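Local coordinates for saframycin Mx1 synthetase B (PDB 3KXW), which belongs to the ANL superfamily of AMP-binding enzymes, pairing a large AMP-binding domain with a small C-terminal alpha/beta domain, at residues 4-9 with 21-26; 181-186 with 417-422; 250-255 with 264-269; 480-485 with 522-527. All blocks are in the same frame, centred on the assembly; numbering follows the deposited sequence.

Interaction 1: residues 4-9 with 21-26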
loop_
_atom_site.group_PDB
_atom_site.type_symbol
_atom_site.label_atom_id
_atom_site.label_comp_id
_atom_site.label_asym_id
_atom_site.label_seq_id
_atom_site.Cartn_x
_atom_site.Cartn_y
_atom_site.Cartn_z
ATOM N N LYS A 4 -26.978 -8.057 -0.716
ATOM C CA LYS A 4 -27.989 -9.119 -0.709
ATOM C C LYS A 4 -27.757 -10.199 0.352
ATOM O O LYS A 4 -26.617 -10.587 0.630
ATOM C CB LYS A 4 -28.155 -9.731 -2.100
ATOM C CG LYS A 4 -28.771 -8.774 -3.109
ATOM C CD LYS A 4 -30.287 -8.733 -2.960
ATOM C CE LYS A 4 -30.868 -7.435 -3.502
ATOM N NZ LYS A 4 -30.075 -6.914 -4.654
ATOM N N LYS A 5 -28.843 -10.687 0.945
ATOM C CA LYS A 5 -28.728 -11.567 2.106
ATOM C C LYS A 5 -28.010 -12.873 1.808
ATOM O O LYS A 5 -27.234 -13.364 2.625
ATOM C CB LYS A 5 -30.098 -11.848 2.734
ATOM C CG LYS A 5 -30.707 -10.639 3.439
ATOM C CD LYS A 5 -29.736 -10.010 4.451
ATOM C CE LYS A 5 -29.443 -10.952 5.618
ATOM N NZ LYS A 5 -29.010 -10.211 6.840
ATOM N N GLU A 6 -28.272 -13.435 0.636
ATOM C CA GLU A 6 -27.647 -14.691 0.240
ATOM C C GLU A 6 -26.102 -14.575 0.265
ATOM O O GLU A 6 -25.392 -15.511 0.664
ATOM C CB GLU A 6 -28.181 -15.097 -1.144
ATOM C CG GLU A 6 -28.300 -16.607 -1.406
ATOM C CD GLU A 6 -29.198 -16.932 -2.612
ATOM O OE1 GLU A 6 -30.355 -16.423 -2.650
ATOM O OE2 GLU A 6 -28.758 -17.699 -3.523
ATOM N N TYR A 7 -25.576 -13.417 -0.126
ATOM C CA TYR A 7 -24.126 -13.216 -0.069
ATOM C C TYR A 7 -23.597 -13.000 1.361
ATOM O O TYR A 7 -22.487 -13.450 1.714
ATOM C CB TYR A 7 -23.698 -12.056 -0.982
ATOM C CG TYR A 7 -24.119 -12.251 -2.422
ATOM C CD1 TYR A 7 -23.680 -13.352 -3.146
ATOM C CD2 TYR A 7 -24.968 -11.345 -3.053
ATOM C CE1 TYR A 7 -24.059 -13.547 -4.452
ATOM C CE2 TYR A 7 -25.358 -11.537 -4.365
ATOM C CZ TYR A 7 -24.888 -12.636 -5.058
ATOM O OH TYR A 7 -25.244 -12.851 -6.361
ATOM N N LEU A 8 -24.379 -12.309 2.184
ATOM C CA LEU A 8 -23.997 -12.084 3.578
ATOM C C LEU A 8 -23.859 -13.399 4.324
ATOM O O LEU A 8 -23.097 -13.506 5.292
ATOM C CB LEU A 8 -25.017 -11.176 4.279
ATOM C CG LEU A 8 -24.956 -9.704 3.850
ATOM C CD1 LEU A 8 -25.997 -8.822 4.570
ATOM C CD2 LEU A 8 -23.547 -9.169 4.067
ATOM N N GLN A 9 -24.587 -14.408 3.857
ATOM C CA GLN A 9 -24.632 -15.694 4.535
ATOM C C GLN A 9 -23.428 -16.584 4.211
ATOM O O GLN A 9 -23.163 -17.562 4.918
ATOM C CB GLN A 9 -25.956 -16.410 4.224
ATOM C CG GLN A 9 -27.172 -15.768 4.932
ATOM C CD GLN A 9 -28.528 -16.251 4.388
ATOM O OE1 GLN A 9 -28.593 -17.143 3.537
ATOM N NE2 GLN A 9 -29.612 -15.646 4.873
ATOM N N ALA A 21 -21.263 -15.957 -9.574
ATOM C CA ALA A 21 -21.133 -16.573 -10.902
ATOM C C ALA A 21 -22.401 -17.324 -11.363
ATOM O O ALA A 21 -22.607 -17.523 -12.569
ATOM C CB ALA A 21 -19.911 -17.469 -10.963
ATOM N N LEU A 22 -23.237 -17.729 -10.408
ATOM C CA LEU A 22 -24.539 -18.331 -10.746
ATOM C C LEU A 22 -25.628 -17.297 -10.978
ATOM O O LEU A 22 -26.458 -17.468 -11.871
ATOM C CB LEU A 22 -25.005 -19.282 -9.647
ATOM C CG LEU A 22 -24.088 -20.428 -9.287
ATOM C CD1 LEU A 22 -24.784 -21.306 -8.284
ATOM C CD2 LEU A 22 -23.698 -21.221 -10.553
ATOM N N HIS A 23 -25.654 -16.247 -10.156
ATOM C CA HIS A 23 -26.680 -15.215 -10.261
ATOM C C HIS A 23 -26.412 -14.295 -11.445
ATOM O O HIS A 23 -27.346 -13.803 -12.087
ATOM C CB HIS A 23 -26.724 -14.326 -9.009
ATOM C CG HIS A 23 -27.447 -14.922 -7.841
ATOM N ND1 HIS A 23 -27.180 -16.186 -7.356
ATOM C CD2 HIS A 23 -28.381 -14.395 -7.014
ATOM C CE1 HIS A 23 -27.944 -16.426 -6.305
ATOM N NE2 HIS A 23 -28.682 -15.356 -6.076
ATOM N N SER A 24 -25.139 -14.025 -11.709
ATOM C CA SER A 24 -24.796 -13.043 -12.741
ATOM C C SER A 24 -23.499 -13.416 -13.452
ATOM O O SER A 24 -22.494 -12.718 -13.338
ATOM C CB SER A 24 -24.696 -11.644 -12.130
ATOM O OG SER A 24 -23.633 -11.575 -11.195
ATOM N N PRO A 25 -23.530 -14.518 -14.205
ATOM C CA PRO A 25 -22.337 -15.069 -14.854
ATOM C C PRO A 25 -21.673 -14.045 -15.747
ATOM O O PRO A 25 -20.445 -14.013 -15.787
ATOM C CB PRO A 25 -22.881 -16.200 -15.741
ATOM C CG PRO A 25 -24.389 -16.192 -15.579
ATOM C CD PRO A 25 -24.745 -15.320 -14.437
ATOM N N ASN A 26 -22.452 -13.236 -16.465
ATOM C CA ASN A 26 -21.860 -12.299 -17.431
ATOM C C ASN A 26 -21.561 -10.900 -16.904
ATOM O O ASN A 26 -21.124 -10.039 -17.666
ATOM C CB ASN A 26 -22.707 -12.193 -18.706
ATOM C CG ASN A 26 -22.728 -13.493 -19.511
ATOM O OD1 ASN A 26 -21.804 -14.311 -19.442
ATOM N ND2 ASN A 26 -23.798 -13.684 -20.285
#
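The imidazole of His23 is met on one face by the phenol of Tyr7 and at its edge by the carboxylate of Glu6. Tyr7 presents its hydroxyl end over the root of the ring: its OH lies 3.4 Å from His23 CG and 3.4 Å from His23 CB. The two rings form an edge-to-face pair, with the edge of Tyr7 toward the face of His23, centroids 5.5 Å apart and planes inclined at 55°, well short of a perpendicular T. Glu6 reaches the far end of the imidazole, where its OE2 comes within 3.2 Å of His23 CE1 and the carboxylate plane stands 75° to that of the ring. OE2 is also 3.5 Å from His23 NE2, but the angle is too poor for a hydrogen bond, and any attraction there is best seen as electrostatic; the nearby carboxylate would probably stabilise a positive imidazole. At the other nitrogen, ND1, a weak hydrogen bond goes to Leu19 O, one turn back, which helps set the rotation of the ring. With CG of Tyr7 beside its backbone N (chi1 -57°), the phenol extends across to the second helix, where it also makes a cation-pi contact with Arg20. Arg20 O in turn accepts a hydrogen bond from Ser24 OG. The short helix 5-8 is thereby laid against the C-terminal end of helix 13-23, with Glu6 and Tyr7 both touching Leu19, while just beyond that end Pro25 shares a backbone hydrogen bond with Glu44 of helix 43-59 and joins Thr42, in strand 37-42, through a weak one.

Interaction 2: residues 181-186 with 417-422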
loop_
_atom_site.group_PDB
_atom_site.type_symbol
_atom_site.label_atom_id
_atom_site.label_comp_id
_atom_site.label_asym_id
_atom_site.label_seq_id
_atom_site.Cartn_x
_atom_site.Cartn_y
_atom_site.Cartn_z
ATOM N N HIS A 181 13.192 -9.639 8.996
ATOM C CA HIS A 181 12.314 -10.778 9.248
ATOM C C HIS A 181 10.891 -10.387 8.859
ATOM O O HIS A 181 10.093 -10.026 9.710
ATOM C CB HIS A 181 12.363 -11.193 10.720
ATOM C CG HIS A 181 13.714 -11.647 11.180
ATOM N ND1 HIS A 181 14.215 -12.903 10.905
ATOM C CD2 HIS A 181 14.667 -11.014 11.907
ATOM C CE1 HIS A 181 15.421 -13.025 11.435
ATOM N NE2 HIS A 181 15.719 -11.894 12.047
ATOM N N PRO A 182 10.588 -10.422 7.558
ATOM C CA PRO A 182 9.312 -9.898 7.072
ATOM C C PRO A 182 8.163 -10.529 7.837
ATOM O O PRO A 182 8.186 -11.743 8.093
ATOM C CB PRO A 182 9.282 -10.341 5.605
ATOM C CG PRO A 182 10.719 -10.397 5.216
ATOM C CD PRO A 182 11.442 -10.909 6.456
ATOM N N LYS A 183 7.166 -9.718 8.171
ATOM C CA LYS A 183 6.014 -10.180 8.962
ATOM C C LYS A 183 4.849 -10.511 8.050
ATOM O O LYS A 183 4.327 -9.628 7.359
ATOM C CB LYS A 183 5.570 -9.091 9.945
ATOM C CG LYS A 183 6.571 -8.776 11.051
ATOM C CD LYS A 183 6.093 -7.521 11.810
ATOM C CE LYS A 183 6.647 -7.442 13.228
ATOM N NZ LYS A 183 8.092 -7.083 13.210
ATOM N N GLY A 184 4.470 -11.786 8.022
ATOM C CA GLY A 184 3.348 -12.254 7.227
ATOM C C GLY A 184 2.094 -12.332 8.075
ATOM O O GLY A 184 1.920 -13.247 8.896
ATOM N N VAL A 185 1.230 -11.342 7.908
ATOM C CA VAL A 185 0.010 -11.260 8.695
ATOM C C VAL A 185 -0.974 -12.344 8.249
ATOM O O VAL A 185 -1.271 -12.478 7.059
ATOM C CB VAL A 185 -0.637 -9.871 8.554
ATOM C CG1 VAL A 185 -1.986 -9.837 9.281
ATOM C CG2 VAL A 185 0.343 -8.785 9.058
HETATM N N MSE A 186 -1.453 -13.131 9.208
HETATM C CA MSE A 186 -2.336 -14.250 8.907
HETATM C C MSE A 186 -3.785 -13.776 8.879
HETATM O O MSE A 186 -4.393 -13.594 9.925
HETATM C CB MSE A 186 -2.152 -15.323 9.983
HETATM C CG MSE A 186 -0.681 -15.702 10.132
HETATM SE SE MSE A 186 -0.317 -16.650 11.834
HETATM C CE MSE A 186 -1.446 -18.181 11.621
ATOM N N PRO A 417 6.187 -16.237 16.865
ATOM C CA PRO A 417 5.346 -16.305 18.067
ATOM C C PRO A 417 5.616 -15.146 19.007
ATOM O O PRO A 417 4.669 -14.588 19.562
ATOM C CB PRO A 417 5.738 -17.637 18.734
ATOM C CG PRO A 417 6.746 -18.298 17.824
ATOM C CD PRO A 417 7.168 -17.336 16.761
ATOM N N GLU A 418 6.878 -14.764 19.168
ATOM C CA GLU A 418 7.200 -13.664 20.080
ATOM C C GLU A 418 6.710 -12.327 19.538
ATOM O O GLU A 418 6.178 -11.525 20.278
ATOM C CB GLU A 418 8.716 -13.571 20.312
ATOM C CG GLU A 418 9.343 -14.824 20.917
ATOM C CD GLU A 418 9.874 -15.824 19.877
ATOM O OE1 GLU A 418 9.529 -15.731 18.678
ATOM O OE2 GLU A 418 10.670 -16.704 20.274
ATOM N N GLU A 419 6.943 -12.076 18.251
ATOM C CA GLU A 419 6.465 -10.840 17.638
ATOM C C GLU A 419 4.936 -10.798 17.689
ATOM O O GLU A 419 4.350 -9.720 17.850
ATOM C CB GLU A 419 6.971 -10.719 16.201
ATOM C CG GLU A 419 8.365 -10.149 16.107
ATOM C CD GLU A 419 8.423 -8.745 16.671
ATOM O OE1 GLU A 419 7.996 -7.801 15.982
ATOM O OE2 GLU A 419 8.880 -8.592 17.819
ATOM N N THR A 420 4.294 -11.964 17.573
ATOM C CA THR A 420 2.825 -12.060 17.617
ATOM C C THR A 420 2.287 -11.675 18.995
ATOM O O THR A 420 1.313 -10.931 19.108
ATOM C CB THR A 420 2.311 -13.480 17.211
ATOM O OG1 THR A 420 2.542 -13.695 15.813
ATOM C CG2 THR A 420 0.815 -13.658 17.511
ATOM N N ARG A 421 2.936 -12.164 20.049
ATOM C CA ARG A 421 2.555 -11.765 21.394
ATOM C C ARG A 421 2.794 -10.264 21.641
ATOM O O ARG A 421 2.008 -9.615 22.321
ATOM C CB ARG A 421 3.325 -12.566 22.441
ATOM C CG ARG A 421 3.367 -11.799 23.744
ATOM C CD ARG A 421 3.594 -12.688 24.913
ATOM N NE ARG A 421 2.358 -13.284 25.403
ATOM C CZ ARG A 421 2.174 -13.633 26.671
ATOM N NH1 ARG A 421 1.027 -14.183 27.061
ATOM N NH2 ARG A 421 3.151 -13.428 27.551
ATOM N N HIS A 422 3.884 -9.748 21.086
ATOM C CA HIS A 422 4.269 -8.325 21.145
ATOM C C HIS A 422 3.201 -7.390 20.560
ATOM O O HIS A 422 3.039 -6.262 21.028
ATOM C CB HIS A 422 5.606 -8.137 20.408
ATOM C CG HIS A 422 6.195 -6.759 20.515
ATOM N ND1 HIS A 422 6.984 -6.359 21.576
ATOM C CD2 HIS A 422 6.130 -5.696 19.675
ATOM C CE1 HIS A 422 7.351 -5.101 21.402
ATOM N NE2 HIS A 422 6.851 -4.675 20.254
#
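Lys183 NZ is gripped from two quarters: Glu419 OE1 accepts its hydrogen bond at 2.9 Å across the contact, and Ser178 OG supplies a second hydrogen-bonding partner from the same chain. The first of these is a salt bridge, and it uses one carboxylate oxygen alone. The ammonium meets OE1 on the anti side of the carboxylate, 26° out of its plane, and the neighbouring methylene follows it in, with Lys183 CE 3.1 Å from Glu419 OE1. The two side chains cross at about a right angle. Lys183 is stretched through most of its length and then bends at its last torsion (chi4 73°), which lays NZ beside OE1, so that CE and NZ both border that oxygen, while Glu419 makes its own turn earlier in the chain, at chi2 (-62°).

Lys183 closes the serine-, threonine- and glycine-rich signature loop of ANL enzymes, a segment often compared with a P-loop; its side chain lies about 9 Å from the bound 5'-O-[(S)-(dodecanoyloxy)(hydroxy)phosphoryl]adenosine. The loop then runs into strand 184-188, where backbone hydrogen bonds from Gly184 to Trp414 and from Met186 to Lys411 and Gly412 tie it to the segment leading into helix 417-424. In that helix Thr420 OG1 turns back to bond with Tyr413 N and Gln416 O. Little surface is buried, 92 Å² in all, and both partners are only partly exposed. The chemistry is therefore that of a directed charge pair: one carboxylate oxygen and one hydroxyl fix the lysine end, and electrostatics probably contributes more than packing to this link between the signature loop and the helix.

Interaction 3: residues 250-255 with 264-269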
loop_
_atom_site.group_PDB
_atom_site.type_symbol
_atom_site.label_atom_id
_atom_site.label_comp_id
_atom_site.label_asym_id
_atom_site.label_seq_id
_atom_site.Cartn_x
_atom_site.Cartn_y
_atom_site.Cartn_z
ATOM N N LEU A 250 -1.055 11.297 -15.270
ATOM C CA LEU A 250 -2.260 11.752 -15.950
ATOM C C LEU A 250 -3.173 10.580 -16.298
ATOM O O LEU A 250 -4.401 10.730 -16.295
ATOM C CB LEU A 250 -1.910 12.512 -17.230
ATOM C CG LEU A 250 -3.108 12.858 -18.104
ATOM C CD1 LEU A 250 -4.021 13.801 -17.364
ATOM C CD2 LEU A 250 -2.610 13.484 -19.400
ATOM N N SER A 251 -2.597 9.419 -16.603
ATOM C CA SER A 251 -3.443 8.289 -17.006
ATOM C C SER A 251 -4.417 7.866 -15.896
ATOM O O SER A 251 -5.514 7.397 -16.176
ATOM C CB SER A 251 -2.637 7.101 -17.543
ATOM O OG SER A 251 -1.910 6.483 -16.505
ATOM N N TRP A 252 -4.037 8.062 -14.639
ATOM C CA TRP A 252 -4.977 7.803 -13.542
ATOM C C TRP A 252 -6.264 8.616 -13.719
ATOM O O TRP A 252 -7.374 8.097 -13.588
ATOM C CB TRP A 252 -4.333 8.172 -12.209
ATOM C CG TRP A 252 -5.135 7.834 -10.955
ATOM C CD1 TRP A 252 -6.176 6.962 -10.844
ATOM C CD2 TRP A 252 -4.879 8.328 -9.637
ATOM N NE1 TRP A 252 -6.604 6.898 -9.533
ATOM C CE2 TRP A 252 -5.814 7.719 -8.770
ATOM C CE3 TRP A 252 -3.934 9.216 -9.101
ATOM C CZ2 TRP A 252 -5.848 7.981 -7.391
ATOM C CZ3 TRP A 252 -3.979 9.494 -7.723
ATOM C CH2 TRP A 252 -4.931 8.870 -6.884
ATOM N N LEU A 253 -6.106 9.899 -13.994
ATOM C CA LEU A 253 -7.251 10.807 -14.075
ATOM C C LEU A 253 -7.993 10.640 -15.403
ATOM O O LEU A 253 -9.219 10.756 -15.455
ATOM C CB LEU A 253 -6.812 12.257 -13.834
ATOM C CG LEU A 253 -5.900 12.459 -12.618
ATOM C CD1 LEU A 253 -5.563 13.947 -12.495
ATOM C CD2 LEU A 253 -6.526 11.957 -11.308
ATOM N N LYS A 254 -7.257 10.347 -16.472
ATOM C CA LYS A 254 -7.889 9.963 -17.745
ATOM C C LYS A 254 -8.776 8.721 -17.615
ATOM O O LYS A 254 -9.913 8.691 -18.122
ATOM C CB LYS A 254 -6.850 9.705 -18.833
ATOM C CG LYS A 254 -6.305 10.959 -19.469
ATOM C CD LYS A 254 -5.508 10.578 -20.735
ATOM C CE LYS A 254 -4.995 11.801 -21.488
ATOM N NZ LYS A 254 -4.179 11.418 -22.689
ATOM N N HIS A 255 -8.274 7.690 -16.953
ATOM C CA HIS A 255 -9.102 6.490 -16.776
ATOM C C HIS A 255 -10.298 6.725 -15.869
ATOM O O HIS A 255 -11.373 6.190 -16.130
ATOM C CB HIS A 255 -8.278 5.297 -16.301
ATOM C CG HIS A 255 -7.351 4.785 -17.351
ATOM N ND1 HIS A 255 -6.110 4.260 -17.074
ATOM C CD2 HIS A 255 -7.484 4.755 -18.697
ATOM C CE1 HIS A 255 -5.525 3.902 -18.204
ATOM N NE2 HIS A 255 -6.339 4.187 -19.201
ATOM N N SER A 264 -11.637 5.869 -5.972
ATOM C CA SER A 264 -10.247 5.594 -6.327
ATOM C C SER A 264 -9.429 6.326 -5.298
ATOM O O SER A 264 -9.892 7.313 -4.716
ATOM C CB SER A 264 -9.948 6.080 -7.762
ATOM O OG SER A 264 -8.713 5.606 -8.257
ATOM N N GLY A 265 -8.238 5.821 -4.984
ATOM C CA GLY A 265 -7.411 6.523 -4.022
ATOM C C GLY A 265 -6.007 5.950 -3.928
ATOM O O GLY A 265 -5.613 5.157 -4.765
ATOM N N SER A 266 -5.277 6.331 -2.881
ATOM C CA SER A 266 -3.841 6.091 -2.827
ATOM C C SER A 266 -3.282 6.629 -1.524
ATOM O O SER A 266 -3.973 7.321 -0.786
ATOM C CB SER A 266 -3.154 6.859 -3.967
ATOM O OG SER A 266 -3.335 8.274 -3.804
ATOM N N PRO A 267 -1.998 6.338 -1.247
ATOM C CA PRO A 267 -1.316 7.092 -0.187
ATOM C C PRO A 267 -1.241 8.560 -0.569
ATOM O O PRO A 267 -1.339 8.921 -1.742
ATOM C CB PRO A 267 0.111 6.492 -0.173
ATOM C CG PRO A 267 -0.021 5.171 -0.865
ATOM C CD PRO A 267 -1.094 5.394 -1.914
ATOM N N ASN A 268 -1.069 9.399 0.433
ATOM C CA ASN A 268 -1.050 10.848 0.248
ATOM C C ASN A 268 -0.105 11.314 -0.872
ATOM O O ASN A 268 -0.455 12.187 -1.659
ATOM C CB ASN A 268 -0.624 11.463 1.576
ATOM C CG ASN A 268 -0.727 12.964 1.580
ATOM O OD1 ASN A 268 -1.803 13.511 1.809
ATOM N ND2 ASN A 268 0.395 13.636 1.366
ATOM N N PHE A 269 1.096 10.738 -0.953
ATOM C CA PHE A 269 2.086 11.228 -1.932
ATOM C C PHE A 269 1.560 11.307 -3.382
ATOM O O PHE A 269 2.008 12.148 -4.177
ATOM C CB PHE A 269 3.350 10.358 -1.912
ATOM C CG PHE A 269 3.264 9.177 -2.831
ATOM C CD1 PHE A 269 3.642 9.291 -4.158
ATOM C CD2 PHE A 269 2.776 7.954 -2.368
ATOM C CE1 PHE A 269 3.532 8.220 -5.025
ATOM C CE2 PHE A 269 2.671 6.878 -3.237
ATOM C CZ PHE A 269 3.051 7.017 -4.563
#
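In the AMP-binding domain, helix 250-259 turns back through a short connection into strand 263-266, an outermost strand of a mixed sheet, and Trp252 fills the space between the two elements of this alpha/beta unit. Their short segments run nearly antiparallel, at 159°, with axes 10.9 Å apart. The indole spans that gap because CG stands anti to the backbone N of Trp252 (chi1 -174°). Its NE1 gives a nearly straight hydrogen bond to Ser264 OG, 2.8 Å long with an N-H...O angle of 167°, the acceptor lying in the ring plane. Ser264 OG donates its own hydrogen bond to Phe212 O, so this buried hydroxyl works as both acceptor and donor. The CA of Gly265 also sits at the indole edge, and Leu253 CD2 rests 4.1 Å above one face; Trp214 and Trp291 add edge-to-face neighbours. The bound 5'-O-[(S)-(dodecanoyloxy)(hydroxy)phosphoryl]adenosine is close by, about 7 Å from Gly265. Farther along the strand, Trp252 CH2 approaches Ser266 OG to 3.5 Å. That hydroxyl is itself committed to Pro267 O, bonding from Ser266 OG at 2.9 Å and from above the carbonyl plane.

Interaction 4: residues 480-485 with 522-527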
loop_
_atom_site.group_PDB
_atom_site.type_symbol
_atom_site.label_atom_id
_atom_site.label_comp_id
_atom_site.label_asym_id
_atom_site.label_seq_id
_atom_site.Cartn_x
_atom_site.Cartn_y
_atom_site.Cartn_z
ATOM N N SER A 480 21.730 0.931 -11.117
ATOM C CA SER A 480 20.772 1.182 -12.183
ATOM C C SER A 480 21.500 1.939 -13.274
ATOM O O SER A 480 22.596 2.450 -13.044
ATOM C CB SER A 480 19.630 2.042 -11.674
ATOM O OG SER A 480 20.091 3.361 -11.479
ATOM N N PRO A 481 20.892 2.013 -14.463
ATOM C CA PRO A 481 21.495 2.728 -15.602
ATOM C C PRO A 481 21.653 4.216 -15.304
ATOM O O PRO A 481 22.429 4.911 -15.967
ATOM C CB PRO A 481 20.476 2.524 -16.734
ATOM C CG PRO A 481 19.766 1.247 -16.357
ATOM C CD PRO A 481 19.695 1.247 -14.850
ATOM N N LEU A 482 20.931 4.702 -14.303
ATOM C CA LEU A 482 21.059 6.101 -13.918
ATOM C C LEU A 482 22.488 6.439 -13.504
ATOM O O LEU A 482 22.911 7.568 -13.640
ATOM C CB LEU A 482 20.110 6.434 -12.765
ATOM C CG LEU A 482 18.627 6.626 -13.095
ATOM C CD1 LEU A 482 18.078 5.501 -13.956
ATOM C CD2 LEU A 482 17.816 6.791 -11.813
ATOM N N HIS A 483 23.235 5.478 -12.981
ATOM C CA HIS A 483 24.567 5.808 -12.481
ATOM C C HIS A 483 25.468 6.384 -13.573
ATOM O O HIS A 483 26.448 7.071 -13.272
ATOM C CB HIS A 483 25.229 4.610 -11.787
ATOM C CG HIS A 483 25.944 3.692 -12.728
ATOM N ND1 HIS A 483 25.306 2.680 -13.411
ATOM C CD2 HIS A 483 27.244 3.644 -13.110
ATOM C CE1 HIS A 483 26.180 2.043 -14.171
ATOM N NE2 HIS A 483 27.361 2.614 -14.014
ATOM N N HIS A 484 25.136 6.120 -14.838
ATOM C CA HIS A 484 25.945 6.647 -15.938
ATOM C C HIS A 484 25.998 8.186 -16.063
ATOM O O HIS A 484 26.879 8.709 -16.731
ATOM C CB HIS A 484 25.531 6.008 -17.270
ATOM C CG HIS A 484 25.900 4.560 -17.383
ATOM N ND1 HIS A 484 27.206 4.132 -17.482
ATOM C CD2 HIS A 484 25.135 3.445 -17.429
ATOM C CE1 HIS A 484 27.230 2.812 -17.575
ATOM N NE2 HIS A 484 25.987 2.371 -17.542
ATOM N N VAL A 485 25.073 8.903 -15.419
ATOM C CA VAL A 485 25.086 10.360 -15.473
ATOM C C VAL A 485 25.419 10.935 -14.093
ATOM O O VAL A 485 25.400 12.142 -13.901
ATOM C CB VAL A 485 23.740 10.964 -15.987
ATOM C CG1 VAL A 485 23.345 10.350 -17.320
ATOM C CG2 VAL A 485 22.594 10.779 -14.943
ATOM N N PHE A 522 15.021 13.278 -12.051
ATOM C CA PHE A 522 14.223 13.273 -10.815
ATOM C C PHE A 522 13.133 12.204 -10.879
ATOM O O PHE A 522 12.928 11.455 -9.931
ATOM C CB PHE A 522 13.551 14.632 -10.551
ATOM C CG PHE A 522 14.511 15.748 -10.232
ATOM C CD1 PHE A 522 15.574 15.547 -9.364
ATOM C CD2 PHE A 522 14.327 17.010 -10.793
ATOM C CE1 PHE A 522 16.454 16.587 -9.087
ATOM C CE2 PHE A 522 15.195 18.050 -10.523
ATOM C CZ PHE A 522 16.263 17.839 -9.683
ATOM N N ASN A 523 12.426 12.147 -12.001
ATOM C CA ASN A 523 11.394 11.127 -12.186
ATOM C C ASN A 523 11.937 9.698 -12.189
ATOM O O ASN A 523 11.319 8.794 -11.630
ATOM C CB ASN A 523 10.568 11.424 -13.444
ATOM C CG ASN A 523 9.862 12.763 -13.363
ATOM O OD1 ASN A 523 9.521 13.220 -12.278
ATOM N ND2 ASN A 523 9.648 13.408 -14.510
ATOM N N GLU A 524 13.104 9.500 -12.801
ATOM C CA GLU A 524 13.728 8.179 -12.848
ATOM C C GLU A 524 14.145 7.750 -11.463
ATOM O O GLU A 524 14.026 6.577 -11.096
ATOM C CB GLU A 524 14.954 8.188 -13.775
ATOM C CG GLU A 524 14.570 8.189 -15.238
ATOM C CD GLU A 524 15.706 8.598 -16.165
ATOM O OE1 GLU A 524 16.731 9.132 -15.678
ATOM O OE2 GLU A 524 15.558 8.407 -17.392
ATOM N N ILE A 525 14.649 8.701 -10.687
ATOM C CA ILE A 525 15.035 8.380 -9.335
ATOM C C ILE A 525 13.795 7.985 -8.526
ATOM O O ILE A 525 13.785 6.955 -7.861
ATOM C CB ILE A 525 15.764 9.543 -8.679
ATOM C CG1 ILE A 525 17.136 9.707 -9.345
ATOM C CG2 ILE A 525 15.920 9.260 -7.196
ATOM C CD1 ILE A 525 17.851 11.049 -9.000
ATOM N N PHE A 526 12.743 8.789 -8.610
ATOM C CA PHE A 526 11.529 8.464 -7.873
ATOM C C PHE A 526 11.017 7.068 -8.226
ATOM O O PHE A 526 10.728 6.247 -7.337
ATOM C CB PHE A 526 10.433 9.529 -8.062
ATOM C CG PHE A 526 9.267 9.336 -7.131
ATOM C CD1 PHE A 526 9.217 9.985 -5.906
ATOM C CD2 PHE A 526 8.254 8.462 -7.464
ATOM C CE1 PHE A 526 8.131 9.788 -5.041
ATOM C CE2 PHE A 526 7.181 8.244 -6.607
ATOM C CZ PHE A 526 7.129 8.911 -5.389
ATOM N N GLU A 527 10.932 6.779 -9.516
ATOM C CA GLU A 527 10.473 5.455 -9.969
ATOM C C GLU A 527 11.357 4.292 -9.494
ATOM O O GLU A 527 10.871 3.250 -9.046
ATOM C CB GLU A 527 10.331 5.448 -11.490
ATOM C CG GLU A 527 9.944 4.092 -12.069
ATOM C CD GLU A 527 10.023 4.075 -13.598
ATOM O OE1 GLU A 527 9.446 4.986 -14.247
ATOM O OE2 GLU A 527 10.687 3.173 -14.142
#
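A 3-10 turn at 481-485 approaches helix 515-533 most closely where the CA atoms of Leu482 and Glu524 stand 7.7 Å apart. From that turn Leu482 alone carries the contact. Its CG lies beside the backbone N (chi1 -77°), directing the isobutyl group at the helix. The CD2 branch rests against the helix surface, 3.7 Å from Glu524 CB, and the same methyl meets Ile525 CG1 at 3.9 Å. Glu524 thus contributes mainly the foot of its side chain; beyond CG it runs extended, crossing the leucine at a slant, with its OE1 4.1 Å from Leu482 CG.

The turn that presents the leucine is held from within. Ser480 O takes two hydrogen bonds, one from the backbone N of His483 and a nearly straight one from His483 ND1, 2.7 Å long with an N-H...O angle of 166°. The two donors reach it from opposite faces of the carbonyl plane. The second bond fixes the rotation of the His483 imidazole, whose CE1 lies 3.4 Å above the ring of His484. Ser480 OG, in turn, bonds to Leu477 O at the end of helix 469-479. Ile525 also touches Ile540 of strand 539-544, and Phe522, which points away from the turn, stacks on Trp576. This is the layered packing of a small alpha/beta domain, the C-terminal domain characteristic of ANL enzymes, in which helices cover a mixed sheet.

Along the chain, interaction 1 comes first and interaction 4 last, while interaction 3 falls within the long span between the two halves of interaction 2. Interactions 1 and 4 are farthest apart, their centres 48 Å from each other on opposite sides of the chain's centre. Interactions 2 and 3 also lie on opposite sides, 32 Å between centres, yet each has a residue within about 9 Å of the bound ligand, without a contact being implied. Only 3 and 4 touch: Phe269 CE1 packs 3.7 Å from Phe526 CZ, joining the AMP-binding region to helix 515-533 of the C-terminal domain. In ANL enzymes that domain can reorient, so this packing probably belongs to the orientation captured here.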